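Local coordinates for protein thermostable carboxypeptidase 1 (Pyrococcus furiosus, PDB 1KA2) that removes amino acids one at a time from the C-terminus of peptides with broad specificity, as a cobalt-dependent metallopeptidase of the M32 family, at residues A[28-32]-A[240-244]; A[132-136]-A[379-383]. One frame throughout, in Å; residues are numbered along the deposited sequence.

Contact 1: A[28-32]-A[240-244]; sequences SVLGW and FTTEF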
loop_
_atom_site.group_PDB
_atom_site.type_symbol
_atom_site.label_atom_id
_atom_site.label_comp_id
_atom_site.label_asym_id
_atom_site.label_seq_id
_atom_site.Cartn_x
_atom_site.Cartn_y
_atom_site.Cartn_z
ATOM N N SER A 28 -3.035 3.982 6.772
ATOM C CA SER A 28 -1.901 3.160 7.213
ATOM C C SER A 28 -1.146 2.564 6.034
ATOM O O SER A 28 0.093 2.583 5.981
ATOM C CB SER A 28 -2.384 2.016 8.109
ATOM O OG SER A 28 -2.974 2.503 9.297
ATOM N N VAL A 29 -1.899 2.012 5.094
ATOM C CA VAL A 29 -1.297 1.411 3.922
ATOM C C VAL A 29 -0.504 2.464 3.153
ATOM O O VAL A 29 0.596 2.200 2.689
ATOM C CB VAL A 29 -2.374 0.778 3.019
ATOM C CG1 VAL A 29 -1.744 0.247 1.749
ATOM C CG2 VAL A 29 -3.041 -0.369 3.773
ATOM N N LEU A 30 -1.067 3.661 3.047
ATOM C CA LEU A 30 -0.419 4.773 2.353
ATOM C C LEU A 30 0.900 5.158 3.004
ATOM O O LEU A 30 1.921 5.280 2.329
ATOM C CB LEU A 30 -1.359 5.983 2.338
ATOM C CG LEU A 30 -2.145 6.243 1.054
ATOM C CD1 LEU A 30 -2.440 4.955 0.343
ATOM C CD2 LEU A 30 -3.421 7.010 1.386
ATOM N N GLY A 31 0.870 5.354 4.323
ATOM C CA GLY A 31 2.070 5.727 5.052
ATOM C C GLY A 31 3.123 4.649 5.007
ATOM O O GLY A 31 4.300 4.922 4.759
ATOM N N TRP A 32 2.711 3.410 5.244
ATOM C CA TRP A 32 3.651 2.301 5.202
ATOM C C TRP A 32 4.310 2.231 3.830
ATOM O O TRP A 32 5.535 2.151 3.710
ATOM C CB TRP A 32 2.921 0.974 5.486
ATOM C CG TRP A 32 3.789 -0.250 5.386
ATOM C CD1 TRP A 32 4.628 -0.741 6.342
ATOM C CD2 TRP A 32 3.917 -1.121 4.252
ATOM N NE1 TRP A 32 5.275 -1.861 5.875
ATOM C CE2 TRP A 32 4.854 -2.116 4.593
ATOM C CE3 TRP A 32 3.326 -1.151 2.975
ATOM C CZ2 TRP A 32 5.222 -3.142 3.706
ATOM C CZ3 TRP A 32 3.691 -2.169 2.088
ATOM C CH2 TRP A 32 4.630 -3.152 2.459
ATOM N N PHE A 240 9.491 1.179 12.391
ATOM C CA PHE A 240 8.174 1.498 12.917
ATOM C C PHE A 240 7.267 0.279 12.810
ATOM O O PHE A 240 7.640 -0.740 12.232
ATOM C CB PHE A 240 7.552 2.701 12.181
ATOM C CG PHE A 240 7.222 2.435 10.734
ATOM C CD1 PHE A 240 6.007 1.865 10.375
ATOM C CD2 PHE A 240 8.131 2.751 9.734
ATOM C CE1 PHE A 240 5.704 1.615 9.034
ATOM C CE2 PHE A 240 7.837 2.502 8.396
ATOM C CZ PHE A 240 6.618 1.934 8.046
ATOM N N THR A 241 6.078 0.395 13.389
ATOM C CA THR A 241 5.096 -0.673 13.370
ATOM C C THR A 241 3.776 -0.082 12.905
ATOM O O THR A 241 3.414 1.019 13.313
ATOM C CB THR A 241 4.896 -1.273 14.790
ATOM O OG1 THR A 241 6.078 -1.967 15.191
ATOM C CG2 THR A 241 3.702 -2.224 14.820
ATOM N N THR A 242 3.072 -0.797 12.031
ATOM C CA THR A 242 1.765 -0.347 11.563
ATOM C C THR A 242 0.769 -1.466 11.684
ATOM O O THR A 242 1.115 -2.635 11.572
ATOM C CB THR A 242 1.703 0.008 10.082
ATOM O OG1 THR A 242 2.981 -0.192 9.468
ATOM C CG2 THR A 242 1.179 1.411 9.911
ATOM N N GLU A 243 -0.485 -1.090 11.862
ATOM C CA GLU A 243 -1.552 -2.054 11.955
ATOM C C GLU A 243 -2.537 -1.743 10.844
ATOM O O GLU A 243 -3.191 -0.706 10.876
ATOM C CB GLU A 243 -2.274 -1.931 13.291
ATOM C CG GLU A 243 -1.366 -1.702 14.466
ATOM C CD GLU A 243 -1.083 -0.234 14.731
ATOM O OE1 GLU A 243 -2.034 0.571 14.677
ATOM O OE2 GLU A 243 0.086 0.112 15.018
ATOM N N PHE A 244 -2.610 -2.613 9.844
ATOM C CA PHE A 244 -3.580 -2.431 8.772
ATOM C C PHE A 244 -4.848 -3.093 9.325
ATOM O O PHE A 244 -5.972 -2.759 8.951
ATOM C CB PHE A 244 -3.124 -3.149 7.491
ATOM C CG PHE A 244 -1.944 -2.505 6.797
ATOM C CD1 PHE A 244 -1.453 -3.041 5.611
ATOM C CD2 PHE A 244 -1.305 -1.387 7.337
ATOM C CE1 PHE A 244 -0.345 -2.482 4.965
ATOM C CE2 PHE A 244 -0.183 -0.814 6.693
ATOM C CZ PHE A 244 0.291 -1.373 5.505
HETATM O O HOH W 1 -5.355 1.074 10.212
#

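Contact 2: A[132-136]-A[379-383]; sequences EPWLD and KAKDL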
loop_
_atom_site.group_PDB
_atom_site.type_symbol
_atom_site.label_atom_id
_atom_site.label_comp_id
_atom_site.label_asym_id
_atom_site.label_seq_id
_atom_site.Cartn_x
_atom_site.Cartn_y
_atom_site.Cartn_z
ATOM N N GLU A 132 14.826 28.977 14.917
ATOM C CA GLU A 132 14.386 29.831 16.016
ATOM C C GLU A 132 13.005 30.474 15.866
ATOM O O GLU A 132 12.102 30.197 16.658
ATOM C CB GLU A 132 15.425 30.924 16.288
ATOM C CG GLU A 132 15.274 31.593 17.652
ATOM C CD GLU A 132 15.976 32.938 17.725
ATOM O OE1 GLU A 132 17.120 33.040 17.241
ATOM O OE2 GLU A 132 15.385 33.893 18.273
ATOM N N PRO A 133 12.817 31.349 14.862
ATOM C CA PRO A 133 11.490 31.966 14.723
ATOM C C PRO A 133 10.372 30.930 14.610
ATOM O O PRO A 133 9.288 31.125 15.150
ATOM C CB PRO A 133 11.636 32.824 13.465
ATOM C CG PRO A 133 12.635 32.057 12.652
ATOM C CD PRO A 133 13.663 31.664 13.697
ATOM N N TRP A 134 10.644 29.831 13.914
ATOM C CA TRP A 134 9.657 28.766 13.758
ATOM C C TRP A 134 9.321 28.145 15.102
ATOM O O TRP A 134 8.180 27.718 15.323
ATOM C CB TRP A 134 10.166 27.680 12.809
ATOM C CG TRP A 134 10.181 28.120 11.386
ATOM C CD1 TRP A 134 11.273 28.454 10.639
ATOM C CD2 TRP A 134 9.042 28.334 10.551
ATOM N NE1 TRP A 134 10.883 28.867 9.388
ATOM C CE2 TRP A 134 9.517 28.804 9.306
ATOM C CE3 TRP A 134 7.659 28.176 10.733
ATOM C CZ2 TRP A 134 8.657 29.120 8.246
ATOM C CZ3 TRP A 134 6.807 28.489 9.683
ATOM C CH2 TRP A 134 7.311 28.958 8.455
ATOM N N LEU A 135 10.309 28.097 15.997
ATOM C CA LEU A 135 10.090 27.529 17.325
ATOM C C LEU A 135 9.186 28.447 18.150
ATOM O O LEU A 135 8.380 27.978 18.949
ATOM C CB LEU A 135 11.414 27.321 18.061
ATOM C CG LEU A 135 11.578 25.972 18.774
ATOM C CD1 LEU A 135 12.725 26.054 19.788
ATOM C CD2 LEU A 135 10.293 25.582 19.469
ATOM N N ASP A 136 9.326 29.757 17.964
ATOM C CA ASP A 136 8.487 30.708 18.690
ATOM C C ASP A 136 7.044 30.574 18.198
ATOM O O ASP A 136 6.102 30.700 18.976
ATOM C CB ASP A 136 8.974 32.152 18.482
ATOM C CG ASP A 136 10.233 32.468 19.273
ATOM O OD1 ASP A 136 10.239 32.221 20.500
ATOM O OD2 ASP A 136 11.214 32.971 18.672
ATOM N N LYS A 379 11.528 32.108 25.967
ATOM C CA LYS A 379 12.072 32.648 24.736
ATOM C C LYS A 379 12.886 31.630 23.930
ATOM O O LYS A 379 13.843 31.057 24.438
ATOM C CB LYS A 379 12.922 33.855 25.130
ATOM C CG LYS A 379 13.413 33.809 26.600
ATOM C CD LYS A 379 12.754 34.901 27.455
ATOM C CE LYS A 379 12.651 36.212 26.661
ATOM N NZ LYS A 379 12.097 37.340 27.442
ATOM N N ALA A 380 12.505 31.415 22.674
ATOM C CA ALA A 380 13.205 30.447 21.831
ATOM C C ALA A 380 14.715 30.653 21.805
ATOM O O ALA A 380 15.496 29.700 21.922
ATOM C CB ALA A 380 12.666 30.504 20.422
ATOM N N LYS A 381 15.117 31.905 21.635
ATOM C CA LYS A 381 16.530 32.248 21.592
ATOM C C LYS A 381 17.239 31.818 22.873
ATOM O O LYS A 381 18.450 31.697 22.896
ATOM C CB LYS A 381 16.711 33.755 21.420
ATOM C CG LYS A 381 16.326 34.547 22.662
ATOM C CD LYS A 381 17.014 35.906 22.674
ATOM C CE LYS A 381 16.884 36.597 24.032
ATOM N NZ LYS A 381 17.760 37.796 24.171
ATOM N N ASP A 382 16.484 31.590 23.938
ATOM C CA ASP A 382 17.075 31.186 25.208
ATOM C C ASP A 382 17.024 29.696 25.513
ATOM O O ASP A 382 17.577 29.245 26.518
ATOM C CB ASP A 382 16.412 31.962 26.349
ATOM C CG ASP A 382 16.870 33.405 26.409
ATOM O OD1 ASP A 382 17.725 33.700 27.261
ATOM O OD2 ASP A 382 16.384 34.220 25.602
ATOM N N LEU A 383 16.355 28.938 24.651
ATOM C CA LEU A 383 16.227 27.500 24.856
ATOM C C LEU A 383 17.550 26.728 24.739
ATOM O O LEU A 383 17.865 25.887 25.591
ATOM C CB LEU A 383 15.182 26.927 23.889
ATOM C CG LEU A 383 13.749 27.374 24.209
ATOM C CD1 LEU A 383 12.783 26.838 23.167
ATOM C CD2 LEU A 383 13.356 26.890 25.610
HETATM O O HOH W 2 13.557 33.630 20.196
#

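Contact 1: A[28-32]-A[240-244]
Phe-244 takes Val-29 over one face and Trp-32 at its rim, and these three side chains make the tight part of the contact. Val-29 CG2 sits over the centre of the Phe-244 ring, 3.6 Å from the centroid and 12° off the ring normal, a clear CH-pi contact. The same ring turns its rim to Trp-32: its atom CZ comes 3.5 Å from Trp-32 CB, which lies in the plane of the phenyl ring. From there the edge of Phe-244 points at the indole face as an offset edge-to-face pair, the planes at 85°. Trp-32 CG is anti to the backbone N (chi1 177°), which swings the indole toward Phe-240 and Thr-242. Its CD1 edge meets Phe-240, where CE1 is 3.7 Å from Trp-32 CD1; the two rings touch rim to rim, neither lying over the other, and Phe-240 completes an aromatic cluster of three. Thr-242 adds OG1 beside the same CD1.

The Ser-28 end is looser and wetter. Ser-28 CB still rests on Phe-244 CD2 at 3.7 Å, but no direct hydrogen bond joins the two segments. Instead a water lies 2.9 Å from Ser-28 OG and donates to Glu-243 O, also at 2.9 Å. Ser-28 OG has a second partner in Gly-24 O, one turn back along its helix.

The segment of helix 8-36 runs roughly antiparallel to strand 241-243, outermost in its sheet within this chain, with the two segment axes 8.8 Å apart. Phe-240 belongs to the predicted HPF motif, its side chain near Glu-270, the predicted proton donor/acceptor, while Thr-241, facing away from the helix, hydrogen-bonds Glu-270 on helix 261-278. Arg-250 of the adjoining strand 248-253 makes a cation-pi contact with Trp-32, and Val-29 packs on Val-29 of the second subunit.

Contact 2: A[132-136]-A[379-383]
The first turn of helix 132-149 meets the 3-10 turn 380-382 that leads into helix 383-395, with the CA atoms of Asp-136 and Ala-380 5.7 Å apart. The joint is made by a carboxylate that takes the first amide of that turn directly and the next one through a water. Asp-136, its CG anti to the carbonyl carbon (chi1 -75°), brings OD1 to the backbone N of Ala-380 at 3.2 Å, on the syn side and 21° out of the carboxylate plane. The hydrogen bond is somewhat bent, N-H...O 147°, and the Ala-380 methyl is pressed against the same carboxylate.

On one side of the Ala-380 methyl, Leu-135 CD1 and Leu-383 CD1 are only 3.5 Å apart, tighter than usual for two methyls, in a buried patch extended by Phe-128 and Ile-406. On the other, Glu-132 lies alongside Lys-381, pointing the same way, and its OE2 comes 3.4 Å from Lys-381 CB, while the lysine's end leads away. The water donates to Asp-136 OD2 at 2.9 Å and to Glu-132 OE2 at 2.7 Å. Replacing Asp-136 by an alanine is likely to leave the Ala-380 amide without its acceptor and the water with one partner fewer. The third bond of that water is accepted from Lys-381 N, at 2.7 Å.

The centres of contacts 1 and 2 lie about 33 Å apart, their nearest atoms about 24 Å, and they do not touch. Along the chain their segments alternate, in the order 28-32, 132-136, 240-244, 379-383, all within the M32 peptidase region of the chain. They share no helix or strand: contact 1 joins helix 8-36 to the edge of the small mixed sheet, close to the metal-binding helix 261-278 and to the second subunit, whereas contact 2 ties helix 132-149 to the approach to helix 383-395, away from the metal site. Sequence-distant parts of this largely helical chain are thus pinned together both beside the active site and far from it.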